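Long-range contact in aminoacyltransferase FemA (Staphylococcus aureus, PDB 1LRZ), which adds glycines 2 and 3 of the pentaglycine interpeptide bridge of staphylococcal peptidoglycan, with glycyl-tRNA as the donor: residues 245-259 / 290-304. Residues are numbered along the deposited sequence; the frame is centred on the assembly and turned at random.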
ATOM      1  N   PHE A 245     -21.729  17.923   0.357  1.00 23.76           N
ATOM      2  CA  PHE A 245     -22.048  19.297   0.703  1.00 25.31           C
ATOM      3  C   PHE A 245     -23.279  19.539   1.561  1.00 25.52           C
ATOM      4  O   PHE A 245     -23.228  20.374   2.459  1.00 28.77           O
ATOM      5  CB  PHE A 245     -22.042  20.159  -0.558  1.00 25.41           C
ATOM      6  CG  PHE A 245     -20.656  20.368  -1.112  1.00 27.57           C
ATOM      7  CD1 PHE A 245     -20.280  19.805  -2.325  1.00 23.68           C
ATOM      8  CD2 PHE A 245     -19.699  21.068  -0.374  1.00 26.01           C
ATOM      9  CE1 PHE A 245     -18.971  19.923  -2.797  1.00 23.81           C
ATOM     10  CE2 PHE A 245     -18.388  21.190  -0.836  1.00 28.72           C
ATOM     11  CZ  PHE A 245     -18.024  20.612  -2.054  1.00 25.07           C
ATOM     12  N   ASP A 246     -24.370  18.816   1.333  1.00 27.62           N
ATOM     13  CA  ASP A 246     -25.544  19.012   2.179  1.00 27.68           C
ATOM     14  C   ASP A 246     -25.193  18.762   3.640  1.00 27.17           C
ATOM     15  O   ASP A 246     -25.574  19.534   4.514  1.00 25.17           O
ATOM     16  CB  ASP A 246     -26.691  18.076   1.785  1.00 29.57           C
ATOM     17  CG  ASP A 246     -27.415  18.541   0.547  1.00 33.23           C
ATOM     18  OD1 ASP A 246     -27.464  19.769   0.317  1.00 34.32           O
ATOM     19  OD2 ASP A 246     -27.946  17.680  -0.190  1.00 36.19           O
ATOM     20  N   GLU A 247     -24.465  17.683   3.908  1.00 26.82           N
ATOM     21  CA  GLU A 247     -24.099  17.366   5.282  1.00 27.62           C
ATOM     22  C   GLU A 247     -23.069  18.358   5.815  1.00 27.54           C
ATOM     23  O   GLU A 247     -23.117  18.758   6.979  1.00 25.66           O
ATOM     24  CB  GLU A 247     -23.560  15.933   5.361  1.00 33.76           C
ATOM     25  CG  GLU A 247     -24.531  14.893   4.784  1.00 38.28           C
ATOM     26  CD  GLU A 247     -24.070  13.462   5.003  1.00 43.94           C
ATOM     27  OE1 GLU A 247     -22.884  13.165   4.738  1.00 43.11           O
ATOM     28  OE2 GLU A 247     -24.899  12.631   5.433  1.00 47.23           O
ATOM     29  N   TYR A 248     -22.141  18.760   4.954  1.00 27.07           N
ATOM     30  CA  TYR A 248     -21.098  19.712   5.331  1.00 27.99           C
ATOM     31  C   TYR A 248     -21.733  21.055   5.714  1.00 26.89           C
ATOM     32  O   TYR A 248     -21.485  21.599   6.796  1.00 24.09           O
ATOM     33  CB  TYR A 248     -20.144  19.888   4.149  1.00 27.54           C
ATOM     34  CG  TYR A 248     -19.042  20.904   4.338  1.00 32.14           C
ATOM     35  CD1 TYR A 248     -18.161  20.825   5.415  1.00 32.44           C
ATOM     36  CD2 TYR A 248     -18.830  21.897   3.387  1.00 30.16           C
ATOM     37  CE1 TYR A 248     -17.086  21.713   5.526  1.00 34.01           C
ATOM     38  CE2 TYR A 248     -17.772  22.777   3.485  1.00 31.94           C
ATOM     39  CZ  TYR A 248     -16.899  22.684   4.550  1.00 32.53           C
ATOM     40  OH  TYR A 248     -15.831  23.551   4.613  1.00 34.20           O
ATOM     41  N   ILE A 249     -22.565  21.576   4.819  1.00 26.71           N
ATOM     42  CA  ILE A 249     -23.239  22.842   5.053  1.00 29.54           C
ATOM     43  C   ILE A 249     -24.136  22.758   6.288  1.00 31.24           C
ATOM     44  O   ILE A 249     -24.241  23.724   7.041  1.00 31.31           O
ATOM     45  CB  ILE A 249     -24.065  23.258   3.813  1.00 30.58           C
ATOM     46  CG1 ILE A 249     -23.123  23.440   2.616  1.00 28.59           C
ATOM     47  CG2 ILE A 249     -24.827  24.549   4.094  1.00 27.99           C
ATOM     48  CD1 ILE A 249     -23.830  23.610   1.268  1.00 31.44           C
ATOM     49  N   LYS A 250     -24.767  21.605   6.510  1.00 32.59           N
ATOM     50  CA  LYS A 250     -25.623  21.444   7.684  1.00 32.67           C
ATOM     51  C   LYS A 250     -24.798  21.592   8.953  1.00 32.73           C
ATOM     52  O   LYS A 250     -25.194  22.309   9.877  1.00 31.92           O
ATOM     53  CB  LYS A 250     -26.309  20.074   7.692  1.00 36.62           C
ATOM     54  CG  LYS A 250     -27.037  19.781   9.006  1.00 37.63           C
ATOM     55  CD  LYS A 250     -27.710  18.410   9.011  1.00 43.26           C
ATOM     56  CE  LYS A 250     -28.599  18.245  10.247  1.00 45.42           C
ATOM     57  NZ  LYS A 250     -29.312  16.935  10.279  1.00 49.04           N
ATOM     58  N   GLU A 251     -23.659  20.899   9.001  1.00 31.37           N
ATOM     59  CA  GLU A 251     -22.761  20.962  10.153  1.00 29.94           C
ATOM     60  C   GLU A 251     -22.307  22.402  10.406  1.00 26.55           C
ATOM     61  O   GLU A 251     -22.270  22.856  11.545  1.00 24.60           O
ATOM     62  CB  GLU A 251     -21.527  20.083   9.916  1.00 35.43           C
ATOM     63  CG  GLU A 251     -21.750  18.583  10.125  1.00 45.80           C
ATOM     64  CD  GLU A 251     -20.689  17.715   9.436  1.00 51.63           C
ATOM     65  OE1 GLU A 251     -19.491  18.088   9.457  1.00 54.85           O
ATOM     66  OE2 GLU A 251     -21.056  16.650   8.881  1.00 54.93           O
ATOM     67  N   LEU A 252     -21.952  23.111   9.343  1.00 25.57           N
ATOM     68  CA  LEU A 252     -21.502  24.493   9.488  1.00 27.17           C
ATOM     69  C   LEU A 252     -22.603  25.376  10.066  1.00 28.87           C
ATOM     70  O   LEU A 252     -22.338  26.265  10.881  1.00 28.91           O
ATOM     71  CB  LEU A 252     -21.032  25.058   8.146  1.00 23.33           C
ATOM     72  CG  LEU A 252     -19.687  24.525   7.638  1.00 25.94           C
ATOM     73  CD1 LEU A 252     -19.463  24.960   6.199  1.00 24.90           C
ATOM     74  CD2 LEU A 252     -18.559  25.027   8.538  1.00 28.56           C
ATOM     75  N   ASN A 253     -23.842  25.134   9.659  1.00 30.78           N
ATOM     76  CA  ASN A 253     -24.929  25.952  10.178  1.00 32.79           C
ATOM     77  C   ASN A 253     -25.174  25.660  11.642  1.00 33.89           C
ATOM     78  O   ASN A 253     -25.510  26.561  12.413  1.00 32.34           O
ATOM     79  CB  ASN A 253     -26.199  25.747   9.356  1.00 31.13           C
ATOM     80  CG  ASN A 253     -26.230  26.640   8.130  1.00 30.01           C
ATOM     81  OD1 ASN A 253     -26.159  27.863   8.246  1.00 30.84           O
ATOM     82  ND2 ASN A 253     -26.336  26.039   6.955  1.00 27.03           N
ATOM     83  N   GLU A 254     -24.984  24.407  12.037  1.00 35.60           N
ATOM     84  CA  GLU A 254     -25.183  24.042  13.429  1.00 36.35           C
ATOM     85  C   GLU A 254     -24.103  24.704  14.271  1.00 35.89           C
ATOM     86  O   GLU A 254     -24.360  25.152  15.390  1.00 33.21           O
ATOM     87  CB  GLU A 254     -25.153  22.522  13.571  1.00 39.89           C
ATOM     88  CG  GLU A 254     -26.173  21.867  12.640  1.00 47.78           C
ATOM     89  CD  GLU A 254     -26.321  20.376  12.846  1.00 50.41           C
ATOM     90  OE1 GLU A 254     -25.301  19.652  12.759  1.00 51.89           O
ATOM     91  OE2 GLU A 254     -27.467  19.930  13.084  1.00 53.79           O
ATOM     92  N   GLU A 255     -22.897  24.791  13.718  1.00 35.11           N
ATOM     93  CA  GLU A 255     -21.797  25.426  14.431  1.00 36.18           C
ATOM     94  C   GLU A 255     -22.075  26.928  14.487  1.00 34.27           C
ATOM     95  O   GLU A 255     -21.802  27.581  15.493  1.00 33.22           O
ATOM     96  CB  GLU A 255     -20.467  25.150  13.719  1.00 38.98           C
ATOM     97  CG  GLU A 255     -20.203  23.659  13.513  1.00 46.39           C
ATOM     98  CD  GLU A 255     -18.874  23.368  12.833  1.00 51.60           C
ATOM     99  OE1 GLU A 255     -18.546  24.045  11.832  1.00 56.14           O
ATOM    100  OE2 GLU A 255     -18.162  22.448  13.293  1.00 53.85           O
ATOM    101  N   ARG A 256     -22.646  27.466  13.414  1.00 31.43           N
ATOM    102  CA  ARG A 256     -22.959  28.891  13.367  1.00 32.41           C
ATOM    103  C   ARG A 256     -23.983  29.278  14.441  1.00 34.31           C
ATOM    104  O   ARG A 256     -23.847  30.315  15.097  1.00 32.49           O
ATOM    105  CB  ARG A 256     -23.489  29.285  11.984  1.00 30.27           C
ATOM    106  CG  ARG A 256     -23.612  30.792  11.832  1.00 30.91           C
ATOM    107  CD  ARG A 256     -23.983  31.225  10.431  1.00 28.51           C
ATOM    108  NE  ARG A 256     -23.827  32.669  10.309  1.00 31.01           N
ATOM    109  CZ  ARG A 256     -22.660  33.285  10.140  1.00 30.95           C
ATOM    110  NH1 ARG A 256     -21.528  32.585  10.052  1.00 21.30           N
ATOM    111  NH2 ARG A 256     -22.625  34.606  10.099  1.00 26.48           N
ATOM    112  N   ASP A 257     -25.000  28.442  14.625  1.00 35.74           N
ATOM    113  CA  ASP A 257     -26.013  28.723  15.633  1.00 38.84           C
ATOM    114  C   ASP A 257     -25.342  28.889  16.988  1.00 39.26           C
ATOM    115  O   ASP A 257     -25.631  29.837  17.718  1.00 38.56           O
ATOM    116  CB  ASP A 257     -27.039  27.591  15.716  1.00 41.60           C
ATOM    117  CG  ASP A 257     -27.860  27.455  14.452  1.00 45.41           C
ATOM    118  OD1 ASP A 257     -28.122  28.490  13.800  1.00 46.22           O
ATOM    119  OD2 ASP A 257     -28.254  26.313  14.118  1.00 49.83           O
ATOM    120  N   ILE A 258     -24.443  27.966  17.319  1.00 37.71           N
ATOM    121  CA  ILE A 258     -23.734  28.035  18.591  1.00 37.66           C
ATOM    122  C   ILE A 258     -22.913  29.324  18.712  1.00 37.19           C
ATOM    123  O   ILE A 258     -22.923  29.975  19.758  1.00 37.58           O
ATOM    124  CB  ILE A 258     -22.815  26.816  18.776  1.00 38.53           C
ATOM    125  CG1 ILE A 258     -23.673  25.557  18.944  1.00 39.45           C
ATOM    126  CG2 ILE A 258     -21.899  27.027  19.972  1.00 37.80           C
ATOM    127  CD1 ILE A 258     -22.874  24.292  19.185  1.00 40.23           C
ATOM    128  N   LEU A 259     -22.206  29.694  17.647  1.00 33.26           N
ATOM    129  CA  LEU A 259     -21.411  30.917  17.668  1.00 30.62           C
ATOM    130  C   LEU A 259     -22.312  32.134  17.905  1.00 30.31           C
ATOM    131  O   LEU A 259     -21.956  33.046  18.659  1.00 27.07           O
ATOM    132  CB  LEU A 259     -20.661  31.095  16.340  1.00 28.32           C
ATOM    133  CG  LEU A 259     -19.447  30.196  16.096  1.00 28.70           C
ATOM    134  CD1 LEU A 259     -18.919  30.414  14.685  1.00 26.72           C
ATOM    135  CD2 LEU A 259     -18.371  30.499  17.134  1.00 29.48           C
ATOM    136  N   LEU A 290     -17.355  33.821  13.172  1.00 25.11           N
ATOM    137  CA  LEU A 290     -18.593  33.852  12.404  1.00 25.49           C
ATOM    138  C   LEU A 290     -18.294  34.193  10.948  1.00 24.60           C
ATOM    139  O   LEU A 290     -18.858  33.591  10.040  1.00 25.15           O
ATOM    140  CB  LEU A 290     -19.581  34.870  12.993  1.00 21.59           C
ATOM    141  CG  LEU A 290     -20.384  34.365  14.199  1.00 25.94           C
ATOM    142  CD1 LEU A 290     -21.021  35.538  14.929  1.00 27.24           C
ATOM    143  CD2 LEU A 290     -21.452  33.372  13.731  1.00 22.76           C
ATOM    144  N   ASP A 291     -17.398  35.148  10.717  1.00 25.74           N
ATOM    145  CA  ASP A 291     -17.067  35.527   9.341  1.00 24.98           C
ATOM    146  C   ASP A 291     -16.382  34.373   8.615  1.00 23.93           C
ATOM    147  O   ASP A 291     -16.639  34.119   7.436  1.00 25.53           O
ATOM    148  CB  ASP A 291     -16.183  36.780   9.324  1.00 25.18           C
ATOM    149  CG  ASP A 291     -16.889  37.997   9.917  1.00 30.18           C
ATOM    150  OD1 ASP A 291     -18.136  37.961  10.044  1.00 28.15           O
ATOM    151  OD2 ASP A 291     -16.207  38.992  10.250  1.00 29.24           O
ATOM    152  N   ALA A 292     -15.515  33.661   9.315  1.00 21.95           N
ATOM    153  CA  ALA A 292     -14.842  32.533   8.691  1.00 22.23           C
ATOM    154  C   ALA A 292     -15.894  31.447   8.405  1.00 22.18           C
ATOM    155  O   ALA A 292     -15.884  30.812   7.354  1.00 22.90           O
ATOM    156  CB  ALA A 292     -13.761  32.000   9.616  1.00 19.08           C
ATOM    157  N   ASN A 293     -16.799  31.240   9.353  1.00 22.48           N
ATOM    158  CA  ASN A 293     -17.847  30.238   9.194  1.00 25.57           C
ATOM    159  C   ASN A 293     -18.701  30.586   7.972  1.00 26.98           C
ATOM    160  O   ASN A 293     -19.031  29.715   7.163  1.00 24.65           O
ATOM    161  CB  ASN A 293     -18.722  30.182  10.453  1.00 24.58           C
ATOM    162  CG  ASN A 293     -19.924  29.264  10.291  1.00 29.33           C
ATOM    163  OD1 ASN A 293     -19.854  28.060  10.559  1.00 29.15           O
ATOM    164  ND2 ASN A 293     -21.035  29.831   9.838  1.00 21.13           N
ATOM    165  N   GLU A 294     -19.031  31.868   7.831  1.00 27.15           N
ATOM    166  CA  GLU A 294     -19.842  32.327   6.715  1.00 26.93           C
ATOM    167  C   GLU A 294     -19.162  32.061   5.369  1.00 28.38           C
ATOM    168  O   GLU A 294     -19.805  31.598   4.419  1.00 23.78           O
ATOM    169  CB  GLU A 294     -20.130  33.819   6.864  1.00 32.71           C
ATOM    170  CG  GLU A 294     -20.979  34.390   5.747  1.00 35.36           C
ATOM    171  CD  GLU A 294     -21.388  35.820   6.015  1.00 41.74           C
ATOM    172  OE1 GLU A 294     -20.488  36.665   6.202  1.00 42.50           O
ATOM    173  OE2 GLU A 294     -22.606  36.096   6.043  1.00 45.85           O
ATOM    174  N   GLN A 295     -17.867  32.358   5.286  1.00 27.14           N
ATOM    175  CA  GLN A 295     -17.124  32.126   4.059  1.00 28.79           C
ATOM    176  C   GLN A 295     -17.056  30.639   3.752  1.00 26.98           C
ATOM    177  O   GLN A 295     -17.073  30.249   2.589  1.00 23.58           O
ATOM    178  CB  GLN A 295     -15.707  32.705   4.150  1.00 34.19           C
ATOM    179  CG  GLN A 295     -15.677  34.223   4.055  1.00 44.74           C
ATOM    180  CD  GLN A 295     -14.272  34.800   4.104  1.00 51.03           C
ATOM    181  OE1 GLN A 295     -13.412  34.458   3.280  1.00 52.61           O
ATOM    182  NE2 GLN A 295     -14.030  35.690   5.070  1.00 53.90           N
ATOM    183  N   LYS A 296     -16.982  29.802   4.784  1.00 25.79           N
ATOM    184  CA  LYS A 296     -16.936  28.361   4.534  1.00 26.42           C
ATOM    185  C   LYS A 296     -18.260  27.915   3.918  1.00 26.13           C
ATOM    186  O   LYS A 296     -18.281  27.109   2.984  1.00 26.47           O
ATOM    187  CB  LYS A 296     -16.699  27.581   5.828  1.00 29.52           C
ATOM    188  CG  LYS A 296     -15.249  27.463   6.260  1.00 31.70           C
ATOM    189  CD  LYS A 296     -15.190  26.534   7.465  1.00 33.83           C
ATOM    190  CE  LYS A 296     -13.839  26.522   8.134  1.00 36.74           C
ATOM    191  NZ  LYS A 296     -13.950  25.857   9.466  1.00 40.65           N
ATOM    192  N   ILE A 297     -19.363  28.438   4.448  1.00 23.37           N
ATOM    193  CA  ILE A 297     -20.684  28.096   3.935  1.00 25.93           C
ATOM    194  C   ILE A 297     -20.803  28.545   2.480  1.00 27.08           C
ATOM    195  O   ILE A 297     -21.223  27.768   1.617  1.00 27.98           O
ATOM    196  CB  ILE A 297     -21.801  28.742   4.801  1.00 26.08           C
ATOM    197  CG1 ILE A 297     -21.813  28.079   6.188  1.00 24.19           C
ATOM    198  CG2 ILE A 297     -23.153  28.584   4.123  1.00 28.74           C
ATOM    199  CD1 ILE A 297     -22.805  28.675   7.175  1.00 24.88           C
ATOM    200  N   GLU A 298     -20.405  29.783   2.199  1.00 26.83           N
ATOM    201  CA  GLU A 298     -20.467  30.299   0.835  1.00 29.59           C
ATOM    202  C   GLU A 298     -19.615  29.445  -0.102  1.00 29.15           C
ATOM    203  O   GLU A 298     -20.035  29.154  -1.217  1.00 28.13           O
ATOM    204  CB  GLU A 298     -19.984  31.750   0.782  1.00 35.04           C
ATOM    205  CG  GLU A 298     -20.691  32.655   1.772  1.00 46.15           C
ATOM    206  CD  GLU A 298     -20.296  34.119   1.625  1.00 53.06           C
ATOM    207  OE1 GLU A 298     -19.084  34.405   1.461  1.00 54.33           O
ATOM    208  OE2 GLU A 298     -21.204  34.981   1.687  1.00 57.00           O
ATOM    209  N   GLU A 299     -18.422  29.041   0.335  1.00 29.59           N
ATOM    210  CA  GLU A 299     -17.574  28.208  -0.523  1.00 29.52           C
ATOM    211  C   GLU A 299     -18.253  26.861  -0.773  1.00 25.71           C
ATOM    212  O   GLU A 299     -18.222  26.341  -1.884  1.00 23.41           O
ATOM    213  CB  GLU A 299     -16.195  27.948   0.102  1.00 34.07           C
ATOM    214  CG  GLU A 299     -15.291  27.096  -0.816  1.00 40.59           C
ATOM    215  CD  GLU A 299     -14.001  26.598  -0.146  1.00 48.27           C
ATOM    216  OE1 GLU A 299     -13.104  26.108  -0.875  1.00 49.56           O
ATOM    217  OE2 GLU A 299     -13.886  26.683   1.099  1.00 49.61           O
ATOM    218  N   GLY A 300     -18.863  26.302   0.267  1.00 23.94           N
ATOM    219  CA  GLY A 300     -19.539  25.026   0.119  1.00 23.63           C
ATOM    220  C   GLY A 300     -20.665  25.094  -0.900  1.00 25.36           C
ATOM    221  O   GLY A 300     -20.810  24.211  -1.757  1.00 23.13           O
ATOM    222  N   LYS A 301     -21.468  26.149  -0.816  1.00 25.51           N
ATOM    223  CA  LYS A 301     -22.571  26.312  -1.750  1.00 28.80           C
ATOM    224  C   LYS A 301     -22.074  26.473  -3.179  1.00 29.26           C
ATOM    225  O   LYS A 301     -22.644  25.899  -4.110  1.00 29.51           O
ATOM    226  CB  LYS A 301     -23.433  27.504  -1.337  1.00 28.31           C
ATOM    227  CG  LYS A 301     -24.229  27.218  -0.072  1.00 29.04           C
ATOM    228  CD  LYS A 301     -25.022  28.427   0.384  1.00 34.43           C
ATOM    229  CE  LYS A 301     -25.860  28.091   1.611  1.00 37.71           C
ATOM    230  NZ  LYS A 301     -26.557  29.303   2.139  1.00 42.64           N
ATOM    231  N   ARG A 302     -21.000  27.235  -3.355  1.00 29.46           N
ATOM    232  CA  ARG A 302     -20.450  27.442  -4.683  1.00 31.07           C
ATOM    233  C   ARG A 302     -19.912  26.129  -5.273  1.00 32.78           C
ATOM    234  O   ARG A 302     -20.167  25.816  -6.444  1.00 28.85           O
ATOM    235  CB  ARG A 302     -19.338  28.492  -4.639  1.00 34.45           C
ATOM    236  CG  ARG A 302     -18.707  28.775  -6.005  1.00 40.26           C
ATOM    237  CD  ARG A 302     -17.586  29.789  -5.891  1.00 44.04           C
ATOM    238  NE  ARG A 302     -16.561  29.324  -4.962  1.00 49.60           N
ATOM    239  CZ  ARG A 302     -15.751  28.296  -5.194  1.00 50.23           C
ATOM    240  NH1 ARG A 302     -14.853  27.944  -4.280  1.00 53.51           N
ATOM    241  NH2 ARG A 302     -15.821  27.632  -6.342  1.00 50.05           N
ATOM    242  N   LEU A 303     -19.167  25.364  -4.471  1.00 29.54           N
ATOM    243  CA  LEU A 303     -18.620  24.098  -4.955  1.00 29.17           C
ATOM    244  C   LEU A 303     -19.734  23.101  -5.257  1.00 27.82           C
ATOM    245  O   LEU A 303     -19.675  22.372  -6.250  1.00 26.94           O
ATOM    246  CB  LEU A 303     -17.649  23.495  -3.931  1.00 28.83           C
ATOM    247  CG  LEU A 303     -16.308  24.212  -3.742  1.00 28.95           C
ATOM    248  CD1 LEU A 303     -15.573  23.582  -2.568  1.00 31.08           C
ATOM    249  CD2 LEU A 303     -15.464  24.115  -5.017  1.00 29.73           C
ATOM    250  N   GLN A 304     -20.754  23.086  -4.405  1.00 27.77           N
ATOM    251  CA  GLN A 304     -21.882  22.177  -4.577  1.00 29.70           C
ATOM    252  C   GLN A 304     -22.577  22.447  -5.911  1.00 34.05           C
ATOM    253  O   GLN A 304     -22.912  21.516  -6.642  1.00 33.81           O
ATOM    254  CB  GLN A 304     -22.882  22.343  -3.430  1.00 30.05           C
ATOM    255  CG  GLN A 304     -24.061  21.379  -3.483  1.00 30.71           C
ATOM    256  CD  GLN A 304     -25.086  21.628  -2.384  1.00 31.83           C
ATOM    257  OE1 GLN A 304     -25.643  20.684  -1.813  1.00 29.40           O
ATOM    258  NE2 GLN A 304     -25.349  22.897  -2.091  1.00 28.39           N
TER
HETATM  259  O   HOH W   1     -16.103  25.441   2.682  1.00 22.30           O
HETATM  260  O   HOH W   2     -27.085  27.733   4.645  1.00 47.51           O
HETATM  261  O   HOH W   3     -20.374  36.461   9.681  1.00 30.83           O
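F245 packs on G300, L303 and Q304 at the globular end of the antiparallel helical coiled-coil arm of FemA. The axes of 245-259 and 290-304 come within 9.8 Å, their N-to-C directions 164° apart, and knobs-into-holes packing joins them. G300 O and Q304 N lie over one face of the F245 ring, and F245 CZ reaches L303 CB at 3.5 Å. L303 touches F336 and F245 touches N309, which ties the arm to the loops at its base. The edge of the Y248 ring faces G300 CA. Its hydroxyl donates to a water, which donates to K296 O and E299 OE2. I249 is a knob among I297, G300, K301 and Q304, its CD1 3.9 Å from K301 CG. L252 sets CB against I297 CG1 at 3.7 Å; its methyls cross the K296 chain at about a right angle, CD1 on CB and CD2 on CD. N253 ND2 and K301 NZ both donate to a second water. R256 leaves its helix with CG anti to the backbone N (chi1 -171°) and stays extended to NE, which carries its guanidinium across to L290. L290 CD2 covers the centre of one guanidinium face. In the plane of that group, R256 NH1 donates to L290 O (2.9 Å, 164° at the hydrogen), while E294 N reaches this oxygen from the opposite face of the carbonyl plane. L259 CB meets L290 CD2 at 3.6 Å.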